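Local structure of monomethylamine methyltransferase MtmB1 (Methanosarcina barkeri, 1NTH) at residues E50-T54 with I398-N402. The protein catalyses transfer of the methyl group from monomethylamine to the corrinoid cofactor of its partner protein MtmC, a step in methanogenesis from methylamine. Sequence-based numbering, arbitrary orientation.
Sequences EFIPT and ISEVN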
ATOM      1  N   GLU A  50     -11.428 -44.191  25.976  1.00 25.96           N
ATOM      2  CA  GLU A  50     -12.073 -42.906  25.709  1.00 26.43           C
ATOM      3  C   GLU A  50     -11.406 -42.164  24.560  1.00 23.87           C
ATOM      4  O   GLU A  50     -10.186 -42.204  24.418  1.00 22.86           O
ATOM      5  CB  GLU A  50     -12.026 -42.000  26.941  1.00 27.72           C
ATOM      6  CG  GLU A  50     -12.924 -42.405  28.088  1.00 33.03           C
ATOM      7  CD  GLU A  50     -13.098 -41.274  29.088  1.00 36.69           C
ATOM      8  OE1 GLU A  50     -12.077 -40.771  29.607  1.00 38.18           O
ATOM      9  OE2 GLU A  50     -14.254 -40.881  29.352  1.00 40.21           O
ATOM     10  N   PHE A  51     -12.211 -41.489  23.744  1.00 22.52           N
ATOM     11  CA  PHE A  51     -11.680 -40.704  22.632  1.00 21.43           C
ATOM     12  C   PHE A  51     -11.305 -39.325  23.163  1.00 21.25           C
ATOM     13  O   PHE A  51     -10.273 -38.761  22.796  1.00 21.00           O
ATOM     14  CB  PHE A  51     -12.719 -40.545  21.522  1.00 21.35           C
ATOM     15  CG  PHE A  51     -12.997 -41.807  20.767  1.00 22.02           C
ATOM     16  CD1 PHE A  51     -13.918 -42.732  21.246  1.00 22.24           C
ATOM     17  CD2 PHE A  51     -12.334 -42.072  19.574  1.00 21.09           C
ATOM     18  CE1 PHE A  51     -14.176 -43.904  20.542  1.00 22.39           C
ATOM     19  CE2 PHE A  51     -12.583 -43.240  18.864  1.00 23.14           C
ATOM     20  CZ  PHE A  51     -13.509 -44.158  19.348  1.00 22.38           C
ATOM     21  N   ILE A  52     -12.160 -38.791  24.029  1.00 22.29           N
ATOM     22  CA  ILE A  52     -11.941 -37.482  24.638  1.00 22.92           C
ATOM     23  C   ILE A  52     -11.935 -37.708  26.145  1.00 22.85           C
ATOM     24  O   ILE A  52     -12.914 -38.193  26.707  1.00 23.80           O
ATOM     25  CB  ILE A  52     -13.083 -36.501  24.297  0.60 23.98           C
ATOM     26  CG1 ILE A  52     -13.348 -36.497  22.790  0.60 25.50           C
ATOM     27  CG2 ILE A  52     -12.720 -35.103  24.772  1.00 23.57           C
ATOM     28  CD1 ILE A  52     -12.171 -36.058  21.957  0.60 25.64           C
ATOM     29  N   PRO A  53     -10.835 -37.346  26.822  1.00 22.88           N
ATOM     30  CA  PRO A  53     -10.727 -37.532  28.275  1.00 24.40           C
ATOM     31  C   PRO A  53     -11.689 -36.715  29.125  1.00 26.80           C
ATOM     32  O   PRO A  53     -12.047 -35.589  28.777  1.00 26.50           O
ATOM     33  CB  PRO A  53      -9.274 -37.170  28.559  1.00 22.90           C
ATOM     34  CG  PRO A  53      -9.003 -36.102  27.541  1.00 21.12           C
ATOM     35  CD  PRO A  53      -9.630 -36.684  26.290  1.00 21.06           C
ATOM     36  N   THR A  54     -12.094 -37.306  30.246  1.00 28.88           N
ATOM     37  CA  THR A  54     -12.990 -36.670  31.203  1.00 31.68           C
ATOM     38  C   THR A  54     -12.341 -36.776  32.584  1.00 31.99           C
ATOM     39  O   THR A  54     -12.944 -36.422  33.596  1.00 34.29           O
ATOM     40  CB  THR A  54     -14.370 -37.365  31.240  1.00 32.20           C
ATOM     41  OG1 THR A  54     -14.209 -38.741  31.605  1.00 35.09           O
ATOM     42  CG2 THR A  54     -15.040 -37.290  29.876  1.00 35.00           C
ATOM     43  N   ILE A 398     -19.488 -34.216  26.489  1.00 23.58           N
ATOM     44  CA  ILE A 398     -18.412 -35.141  26.157  1.00 23.83           C
ATOM     45  C   ILE A 398     -18.783 -36.614  26.338  1.00 24.56           C
ATOM     46  O   ILE A 398     -18.378 -37.459  25.540  1.00 23.85           O
ATOM     47  CB  ILE A 398     -17.146 -34.820  26.981  1.00 24.02           C
ATOM     48  CG1 ILE A 398     -16.661 -33.407  26.641  1.00 24.46           C
ATOM     49  CG2 ILE A 398     -16.053 -35.847  26.699  1.00 24.79           C
ATOM     50  CD1 ILE A 398     -16.434 -33.160  25.150  1.00 24.14           C
ATOM     51  N   SER A 399     -19.548 -36.926  27.379  1.00 26.00           N
ATOM     52  CA  SER A 399     -19.946 -38.312  27.608  1.00 27.04           C
ATOM     53  C   SER A 399     -20.728 -38.819  26.399  1.00 26.67           C
ATOM     54  O   SER A 399     -20.545 -39.954  25.959  1.00 26.27           O
ATOM     55  CB  SER A 399     -20.806 -38.426  28.872  1.00 27.83           C
ATOM     56  OG  SER A 399     -22.020 -37.711  28.730  1.00 31.76           O
ATOM     57  N   GLU A 400     -21.594 -37.967  25.862  1.00 25.53           N
ATOM     58  CA  GLU A 400     -22.396 -38.328  24.698  1.00 25.84           C
ATOM     59  C   GLU A 400     -21.530 -38.461  23.448  1.00 24.54           C
ATOM     60  O   GLU A 400     -21.768 -39.326  22.605  1.00 23.63           O
ATOM     61  CB  GLU A 400     -23.493 -37.285  24.472  1.00 28.19           C
ATOM     62  CG  GLU A 400     -24.653 -37.397  25.451  0.55 31.33           C
ATOM     63  CD  GLU A 400     -25.630 -36.243  25.339  0.55 33.25           C
ATOM     64  OE1 GLU A 400     -26.016 -35.894  24.202  0.55 34.93           O
ATOM     65  OE2 GLU A 400     -26.019 -35.692  26.392  0.55 34.73           O
ATOM     66  N   VAL A 401     -20.524 -37.601  23.333  1.00 22.77           N
ATOM     67  CA  VAL A 401     -19.628 -37.641  22.186  1.00 22.43           C
ATOM     68  C   VAL A 401     -18.863 -38.962  22.150  1.00 22.73           C
ATOM     69  O   VAL A 401     -18.754 -39.594  21.098  1.00 22.49           O
ATOM     70  CB  VAL A 401     -18.618 -36.470  22.225  1.00 22.07           C
ATOM     71  CG1 VAL A 401     -17.586 -36.631  21.116  1.00 21.30           C
ATOM     72  CG2 VAL A 401     -19.359 -35.147  22.068  1.00 22.19           C
ATOM     73  N   ASN A 402     -18.337 -39.382  23.298  1.00 22.98           N
ATOM     74  CA  ASN A 402     -17.593 -40.635  23.358  1.00 23.34           C
ATOM     75  C   ASN A 402     -18.454 -41.822  22.937  1.00 23.85           C
ATOM     76  O   ASN A 402     -17.966 -42.756  22.297  1.00 22.87           O
ATOM     77  CB  ASN A 402     -17.026 -40.860  24.764  1.00 23.24           C
ATOM     78  CG  ASN A 402     -15.726 -40.111  24.991  1.00 24.19           C
ATOM     79  OD1 ASN A 402     -14.800 -40.200  24.183  1.00 25.54           O
ATOM     80  ND2 ASN A 402     -15.646 -39.378  26.093  1.00 25.20           N
TER
HETATM   81  O   HOH W   1     -17.143 -40.405  28.610  1.00 34.67           O
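The carboxamide of Asn402, near the start of helix 398-410, grips the backbone of Phe51 and Ile52 and so ties the loop between helices 24-42 and 56-73 to a helix on the periphery of the TIM barrel. Asn402 OD1 accepts two amide protons: Ile52 N lies in the carbonyl plane on a lone pair at 3.0 Å, whereas Phe51 N, 2.9 Å from OD1, stands above that plane and makes a more bent bond (139° at the hydrogen). On the amide's other branch, Asn402 ND2 returns a nearly straight bond of 3.0 Å to Ile52 O, so donor and acceptor of one residue are both engaged and the amide is held against a flip. With CG anti to the carbonyl carbon (chi1 -82°), the Asn402 side chain also brings OD1 to the edge of the Phe51 ring, whose plane is only 28° from that of the amide. Replacing the asparagine by alanine would remove all three bonds and is likely to leave Phe51 N, Ile52 N and Ile52 O without their side-chain partner.

The inner side is close-packed: Ile52 reaches Thr355 and Ser359 of helix 343-359, Phe51 lies on Leu312 and Leu405, and Ile398 CG2 meets Ile52 CB at 3.9 Å. Exposed Thr54 still touches Ile398, CG2 to CG2 at 3.6 Å. The looser side lies between Glu50 OE2 and Asn402 ND2, 3.8 Å apart and joined through water, which accepts from ND2 and donates to OE2, the same oxygen that takes the Thr54 OG1 proton on its syn lone pair at 3.1 Å.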